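Local coordinates for protein LipS lipolytic enzyme (Unidentified, PDB 4FBL) that probably hydrolyses ester bonds in lipids, as a thermostable lipase of the alpha/beta hydrolase fold, at residues C[132-137]-C[146-151]; C[212-217]-C[242-247]. One frame throughout, in Å; residues are numbered along the deposited sequence.

Interaction 1: residues C[132-137]-C[146-151]; sequences ALTVWA and AGIMPI
Thr134, on the helix segment 132-137, carries most of this contact with Ile148 and Pro150 of the strand segment 146-151. From its CB, which points at the strand, the side chain splits into two branches with separate roles. OG1 lies beside the backbone N (chi1 -68°) and gives its hydrogen to the carbonyl of Gly130, one turn back in the same helix. The methyl CG2, anti to the backbone N, goes on to the strand. It meets Ile148 CB at 3.5 Å and Ile148 CG2 at 3.8 Å, the two side chains sliding past each other in opposite directions. The same methyl, Thr134 CG2, also comes within 4.1 Å of Pro150 N. The next residue, Val135, touches Pro150 CB with its CG2 at 4.3 Å, a lighter contact between apolar groups.

Segment 132-137 runs nearly antiparallel to strand 147-151, at 151° and with the axes 7.7 Å apart at their closest, as expected of the beta-alpha-beta unit built from strand 121-127, helix 129-140 and strand 147-151. Thr134 also touches Met124 on the first of these strands. Met149 points away from the helix and packs on helix 267-279. Helix 129-140 follows Ser128, whose sequence setting is consistent with a nucleophile elbow.

Threonine suits its place because its hydroxyl is satisfied within the helix while its methyl is a short apolar group turned to the strand; Ile148 and Pro150 suit theirs as buried apolar residues pointing toward the helix. No hydrogen bond crosses between the segments, consistent with a fit resting on shape and buried hydrocarbon.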
ATOM      1  N   ALA C 132     -12.232   4.154   2.335  1.00 16.00           N
ATOM      2  CA  ALA C 132     -10.995   4.296   1.502  1.00 17.47           C
ATOM      3  C   ALA C 132     -11.326   3.963   0.035  1.00 17.66           C
ATOM      4  O   ALA C 132     -10.815   4.621  -0.900  1.00 17.03           O
ATOM      5  CB  ALA C 132      -9.880   3.287   2.038  1.00 14.08           C
ATOM      6  N   LEU C 133     -12.223   2.974  -0.158  1.00 17.07           N
ATOM      7  CA  LEU C 133     -12.749   2.692  -1.458  1.00 17.35           C
ATOM      8  C   LEU C 133     -13.574   3.841  -2.102  1.00 17.06           C
ATOM      9  O   LEU C 133     -13.585   3.977  -3.352  1.00 19.41           O
ATOM     10  CB  LEU C 133     -13.537   1.380  -1.469  1.00 16.98           C
ATOM     11  CG  LEU C 133     -12.696   0.080  -1.371  1.00 18.74           C
ATOM     12  CD1 LEU C 133     -13.591  -1.076  -0.960  1.00 19.80           C
ATOM     13  CD2 LEU C 133     -12.015  -0.210  -2.733  1.00 16.98           C
ATOM     14  N   THR C 134     -14.272   4.598  -1.265  1.00 16.95           N
ATOM     15  CA  THR C 134     -15.055   5.745  -1.677  1.00 15.97           C
ATOM     16  C   THR C 134     -14.031   6.802  -2.215  1.00 17.73           C
ATOM     17  O   THR C 134     -14.215   7.358  -3.328  1.00 17.87           O
ATOM     18  CB  THR C 134     -15.815   6.302  -0.464  1.00 16.54           C
ATOM     19  OG1 THR C 134     -16.804   5.367  -0.055  1.00 14.35           O
ATOM     20  CG2 THR C 134     -16.494   7.624  -0.747  1.00 13.34           C
ATOM     21  N   VAL C 135     -12.957   7.055  -1.444  1.00 16.28           N
ATOM     22  CA  VAL C 135     -11.875   7.950  -1.879  1.00 17.53           C
ATOM     23  C   VAL C 135     -11.223   7.388  -3.131  1.00 15.55           C
ATOM     24  O   VAL C 135     -10.978   8.124  -4.049  1.00 18.25           O
ATOM     25  CB  VAL C 135     -10.840   8.196  -0.809  1.00 15.32           C
ATOM     26  CG1 VAL C 135      -9.638   9.038  -1.403  1.00 19.15           C
ATOM     27  CG2 VAL C 135     -11.472   8.970   0.338  1.00 16.16           C
ATOM     28  N   TRP C 136     -10.978   6.093  -3.197  1.00 15.64           N
ATOM     29  CA  TRP C 136     -10.355   5.522  -4.380  1.00 18.38           C
ATOM     30  C   TRP C 136     -11.245   5.749  -5.586  1.00 19.88           C
ATOM     31  O   TRP C 136     -10.718   6.078  -6.687  1.00 20.31           O
ATOM     32  CB  TRP C 136     -10.092   3.994  -4.220  1.00 17.89           C
ATOM     33  CG  TRP C 136      -9.741   3.354  -5.493  1.00 19.00           C
ATOM     34  CD1 TRP C 136      -8.470   3.280  -6.101  1.00 19.60           C
ATOM     35  CD2 TRP C 136     -10.635   2.645  -6.360  1.00 18.70           C
ATOM     36  NE1 TRP C 136      -8.562   2.625  -7.313  1.00 21.60           N
ATOM     37  CE2 TRP C 136      -9.865   2.205  -7.498  1.00 21.77           C
ATOM     38  CE3 TRP C 136     -11.999   2.331  -6.287  1.00 18.80           C
ATOM     39  CZ2 TRP C 136     -10.439   1.502  -8.592  1.00 16.43           C
ATOM     40  CZ3 TRP C 136     -12.574   1.629  -7.371  1.00 17.68           C
ATOM     41  CH2 TRP C 136     -11.776   1.206  -8.507  1.00 19.92           C
ATOM     42  N   ALA C 137     -12.567   5.523  -5.454  1.00 18.48           N
ATOM     43  CA  ALA C 137     -13.375   5.609  -6.713  1.00 17.38           C
ATOM     44  C   ALA C 137     -13.537   7.085  -7.192  1.00 17.58           C
ATOM     45  O   ALA C 137     -13.522   7.322  -8.398  1.00 19.18           O
ATOM     46  CB  ALA C 137     -14.777   4.961  -6.524  1.00 18.22           C
ATOM     47  N   ALA C 146     -21.159  12.852  -8.128  1.00 17.85           N
ATOM     48  CA  ALA C 146     -21.596  14.233  -7.682  1.00 18.54           C
ATOM     49  C   ALA C 146     -21.154  14.555  -6.210  1.00 17.44           C
ATOM     50  O   ALA C 146     -21.157  15.709  -5.772  1.00 20.92           O
ATOM     51  CB  ALA C 146     -23.146  14.382  -7.808  1.00 17.18           C
ATOM     52  N   GLY C 147     -20.757  13.566  -5.449  1.00 16.52           N
ATOM     53  CA  GLY C 147     -20.384  13.797  -4.058  1.00 14.77           C
ATOM     54  C   GLY C 147     -19.980  12.502  -3.365  1.00 16.11           C
ATOM     55  O   GLY C 147     -20.384  11.403  -3.781  1.00 15.13           O
ATOM     56  N   ILE C 148     -19.154  12.600  -2.315  1.00 15.20           N
ATOM     57  CA  ILE C 148     -18.777  11.401  -1.571  1.00 16.49           C
ATOM     58  C   ILE C 148     -18.889  11.715  -0.048  1.00 16.99           C
ATOM     59  O   ILE C 148     -18.724  12.872   0.354  1.00 15.58           O
ATOM     60  CB  ILE C 148     -17.305  10.849  -1.892  1.00 15.24           C
ATOM     61  CG1 ILE C 148     -16.278  11.962  -1.723  1.00 19.85           C
ATOM     62  CG2 ILE C 148     -17.205  10.274  -3.342  1.00 17.24           C
ATOM     63  CD1 ILE C 148     -14.758  11.524  -1.455  1.00 17.62           C
ATOM     64  N   MET C 149     -19.110  10.651   0.745  1.00 16.19           N
ATOM     65  CA  MET C 149     -19.199  10.767   2.200  1.00 17.10           C
ATOM     66  C   MET C 149     -18.361   9.621   2.832  1.00 17.98           C
ATOM     67  O   MET C 149     -18.902   8.694   3.327  1.00 16.68           O
ATOM     68  CB  MET C 149     -20.674  10.614   2.596  1.00 17.06           C
ATOM     69  CG  MET C 149     -21.620  11.649   1.811  1.00 18.29           C
ATOM     70  SD  MET C 149     -22.309  10.848   0.296  1.00 21.42           S
ATOM     71  CE  MET C 149     -23.762  10.156   1.008  1.00 14.13           C
ATOM     72  N   PRO C 150     -17.027   9.703   2.783  1.00 17.25           N
ATOM     73  CA  PRO C 150     -16.264   8.678   3.507  1.00 17.59           C
ATOM     74  C   PRO C 150     -16.434   8.795   5.058  1.00 17.28           C
ATOM     75  O   PRO C 150     -16.385   9.872   5.663  1.00 17.66           O
ATOM     76  CB  PRO C 150     -14.838   8.930   3.034  1.00 16.71           C
ATOM     77  CG  PRO C 150     -14.784  10.476   2.762  1.00 16.25           C
ATOM     78  CD  PRO C 150     -16.200  10.831   2.321  1.00 17.57           C
ATOM     79  N   ILE C 151     -16.638   7.656   5.688  1.00 17.82           N
ATOM     80  CA  ILE C 151     -16.861   7.586   7.113  1.00 16.83           C
ATOM     81  C   ILE C 151     -15.720   6.785   7.756  1.00 18.15           C
ATOM     82  O   ILE C 151     -15.559   5.595   7.466  1.00 17.04           O
ATOM     83  CB  ILE C 151     -18.180   6.827   7.371  1.00 15.57           C
ATOM     84  CG1 ILE C 151     -19.377   7.542   6.668  1.00 17.29           C
ATOM     85  CG2 ILE C 151     -18.480   6.822   8.870  1.00 17.97           C
ATOM     86  CD1 ILE C 151     -20.727   6.727   6.717  1.00 17.64           C
TER

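Interaction 2: residues C[212-217]-C[242-247]; sequences MLLPRV and NGIGST
Val217 and Leu214 of segment 212-217 meet Ile244 and Gly245 of segment 242-247 through both backbone and side-chain atoms. The one clear hydrogen bond between the segments is weak: Gly245 N donates to Val217 O over 2.9 Å, bent to 129° at the hydrogen. Beside it lies a straighter CA-H...O contact, in which Ile244 CA approaches Leu214 O at 3.3 Å with 167° at the hydrogen. That oxygen also accepts the backbone N-H of Val217, closing the 3-10 turn. A second, longer CA-H...O contact joins Pro215 CA to Gly243 O at 3.6 Å. Glycine fits at 243 and 245 because a side chain on either would be directed at the other segment, toward Leu214 CD1 in the first case and Pro215 O in the second.

Both segments are the exits of helices, 200-213 and 235-243, and lead on to strands 221-226 and 249-254, which are parallel neighbours in the central sheet of the alpha/beta hydrolase fold. The contact therefore ties together two successive helix-to-strand connections at one edge of that sheet, where 249-254 is the outermost strand in the chain.

Apolar contacts centre on one methyl. Ile244 CG2 sits 3.7 Å from Leu214 CD2 and equally far from Val217 CB. Ile244 CG1 takes the position between backbone N and carbonyl carbon (chi1 51°), while CG2 lies anti to the carbonyl carbon and reaches both partners. Ser246 adds a mixed contact, its OG 3.7 Å from Val217 CG1, while the hydroxyl is hydrogen-bonded to Cys219 O. Pro215 also packs on Pro160 of the second subunit.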
ATOM      1  N   MET C 212      -2.765   8.150  -2.206  1.00 19.34           N
ATOM      2  CA  MET C 212      -1.997   8.733  -3.333  1.00 20.55           C
ATOM      3  C   MET C 212      -2.910   9.434  -4.421  1.00 21.66           C
ATOM      4  O   MET C 212      -2.495  10.410  -5.081  1.00 18.93           O
ATOM      5  CB  MET C 212      -1.170   7.616  -3.989  1.00 19.85           C
ATOM      6  CG  MET C 212       0.054   8.198  -4.820  1.00 25.27           C
ATOM      7  SD  MET C 212       1.120   6.961  -5.551  1.00 25.74           S
ATOM      8  CE  MET C 212       1.470   5.896  -4.074  1.00 22.13           C
ATOM      9  N   LEU C 213      -4.163   8.950  -4.571  1.00 20.95           N
ATOM     10  CA  LEU C 213      -5.173   9.624  -5.407  1.00 20.42           C
ATOM     11  C   LEU C 213      -5.827  10.928  -4.882  1.00 22.62           C
ATOM     12  O   LEU C 213      -6.476  11.653  -5.656  1.00 23.93           O
ATOM     13  CB  LEU C 213      -6.292   8.653  -5.672  1.00 18.86           C
ATOM     14  CG  LEU C 213      -5.946   7.506  -6.570  1.00 19.34           C
ATOM     15  CD1 LEU C 213      -7.116   6.437  -6.666  1.00 18.26           C
ATOM     16  CD2 LEU C 213      -5.686   8.023  -7.992  1.00 18.81           C
ATOM     17  N   LEU C 214      -5.681  11.241  -3.597  1.00 20.84           N
ATOM     18  CA  LEU C 214      -6.364  12.343  -3.020  1.00 21.05           C
ATOM     19  C   LEU C 214      -6.405  13.647  -3.875  1.00 22.36           C
ATOM     20  O   LEU C 214      -7.456  14.233  -3.994  1.00 23.33           O
ATOM     21  CB  LEU C 214      -5.804  12.624  -1.630  1.00 19.84           C
ATOM     22  CG  LEU C 214      -6.300  11.750  -0.448  1.00 22.05           C
ATOM     23  CD1 LEU C 214      -5.436  11.917   0.855  1.00 19.94           C
ATOM     24  CD2 LEU C 214      -7.752  12.012  -0.115  1.00 18.27           C
ATOM     25  N   PRO C 215      -5.252  14.131  -4.436  1.00 23.08           N
ATOM     26  CA  PRO C 215      -5.225  15.396  -5.220  1.00 23.29           C
ATOM     27  C   PRO C 215      -6.205  15.309  -6.423  1.00 21.83           C
ATOM     28  O   PRO C 215      -6.764  16.290  -6.876  1.00 24.16           O
ATOM     29  CB  PRO C 215      -3.748  15.438  -5.738  1.00 22.22           C
ATOM     30  CG  PRO C 215      -2.999  14.792  -4.508  1.00 25.79           C
ATOM     31  CD  PRO C 215      -3.895  13.554  -4.297  1.00 22.78           C
ATOM     32  N   ARG C 216      -6.457  14.124  -6.906  1.00 21.35           N
ATOM     33  CA  ARG C 216      -7.415  13.931  -7.989  1.00 22.26           C
ATOM     34  C   ARG C 216      -8.886  13.939  -7.632  1.00 21.92           C
ATOM     35  O   ARG C 216      -9.747  14.038  -8.536  1.00 22.80           O
ATOM     36  CB  ARG C 216      -7.166  12.610  -8.621  1.00 23.37           C
ATOM     37  CG  ARG C 216      -6.089  12.558  -9.673  1.00 29.32           C
ATOM     38  CD  ARG C 216      -6.031  11.096  -9.948  1.00 37.44           C
ATOM     39  NE  ARG C 216      -5.645  10.799 -11.291  1.00 43.35           N
ATOM     40  CZ  ARG C 216      -6.360  10.201 -12.238  1.00 40.75           C
ATOM     41  NH1 ARG C 216      -7.610   9.772 -12.099  1.00 30.93           N
ATOM     42  NH2 ARG C 216      -5.721  10.027 -13.384  1.00 42.78           N
ATOM     43  N   VAL C 217      -9.203  13.846  -6.349  1.00 22.09           N
ATOM     44  CA  VAL C 217     -10.628  13.896  -5.930  1.00 22.00           C
ATOM     45  C   VAL C 217     -11.094  15.344  -6.004  1.00 23.88           C
ATOM     46  O   VAL C 217     -10.480  16.171  -5.363  1.00 22.21           O
ATOM     47  CB  VAL C 217     -10.842  13.440  -4.471  1.00 22.42           C
ATOM     48  CG1 VAL C 217     -12.304  13.603  -4.098  1.00 21.17           C
ATOM     49  CG2 VAL C 217     -10.389  11.978  -4.291  1.00 15.83           C
ATOM     50  N   ASN C 242      -7.365  17.772   4.082  1.00 29.39           N
ATOM     51  CA  ASN C 242      -6.242  18.586   3.636  1.00 30.24           C
ATOM     52  C   ASN C 242      -5.680  18.152   2.277  1.00 31.38           C
ATOM     53  O   ASN C 242      -5.052  18.951   1.655  1.00 32.14           O
ATOM     54  CB  ASN C 242      -5.089  18.501   4.667  1.00 30.24           C
ATOM     55  CG  ASN C 242      -5.399  19.175   5.977  1.00 34.91           C
ATOM     56  OD1 ASN C 242      -6.080  20.230   6.044  1.00 34.63           O
ATOM     57  ND2 ASN C 242      -4.846  18.588   7.054  1.00 35.41           N
ATOM     58  N   GLY C 243      -5.868  16.891   1.849  1.00 30.41           N
ATOM     59  CA  GLY C 243      -5.307  16.388   0.602  1.00 27.28           C
ATOM     60  C   GLY C 243      -6.172  16.373  -0.657  1.00 28.29           C
ATOM     61  O   GLY C 243      -5.640  16.292  -1.776  1.00 24.98           O
ATOM     62  N   ILE C 244      -7.502  16.463  -0.521  1.00 27.35           N
ATOM     63  CA  ILE C 244      -8.313  16.447  -1.715  1.00 27.88           C
ATOM     64  C   ILE C 244      -8.285  17.768  -2.456  1.00 28.67           C
ATOM     65  O   ILE C 244      -8.129  18.836  -1.860  1.00 29.40           O
ATOM     66  CB  ILE C 244      -9.847  16.198  -1.403  1.00 28.83           C
ATOM     67  CG1 ILE C 244     -10.354  17.166  -0.310  1.00 26.68           C
ATOM     68  CG2 ILE C 244     -10.088  14.754  -1.076  1.00 25.35           C
ATOM     69  CD1 ILE C 244     -11.903  17.087  -0.162  1.00 33.21           C
ATOM     70  N   GLY C 245      -8.561  17.700  -3.748  1.00 29.07           N
ATOM     71  CA  GLY C 245      -8.596  18.891  -4.609  1.00 27.94           C
ATOM     72  C   GLY C 245      -9.969  19.506  -4.634  1.00 27.52           C
ATOM     73  O   GLY C 245     -10.127  20.558  -5.229  1.00 26.80           O
ATOM     74  N   SER C 246     -10.981  18.874  -3.988  1.00 27.02           N
ATOM     75  CA  SER C 246     -12.347  19.444  -3.916  1.00 28.23           C
ATOM     76  C   SER C 246     -12.429  20.864  -3.390  1.00 28.49           C
ATOM     77  O   SER C 246     -11.846  21.194  -2.363  1.00 29.82           O
ATOM     78  CB  SER C 246     -13.251  18.538  -3.067  1.00 27.44           C
ATOM     79  OG  SER C 246     -12.985  17.182  -3.434  1.00 27.64           O
ATOM     80  N   THR C 247     -13.201  21.725  -4.030  1.00 30.51           N
ATOM     81  CA  THR C 247     -13.355  23.087  -3.477  1.00 30.95           C
ATOM     82  C   THR C 247     -14.488  23.068  -2.448  1.00 31.22           C
ATOM     83  O   THR C 247     -14.525  23.884  -1.550  1.00 31.01           O
ATOM     84  CB  THR C 247     -13.585  24.142  -4.579  1.00 32.05           C
ATOM     85  OG1 THR C 247     -14.868  23.931  -5.141  1.00 33.67           O
ATOM     86  CG2 THR C 247     -12.606  23.950  -5.750  1.00 33.93           C
TER

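How the interactions relate
Interaction 1 belongs to the buried interior, with its centre about 8 Å from the centre of the chain, whereas the centre of interaction 2 is about 18 Å from it and that contact is only partly buried. The first presses one helix face on a strand of the sheet mainly through hydrocarbon groups, with no hydrogen bond between the two segments; the second joins two helix exits, where backbone carbonyls bring polar and CA-H...O contacts. The two meet directly: Trp136 CD1 touches Leu213 CD1 at 3.5 Å, and Val135 CG1 meets Leu214 CD2 at 3.8 Å. Helix 129-140 thus shares its side chains between the sheet and the end of helix 200-213, and the second subunit lies against both Trp136 and Leu213.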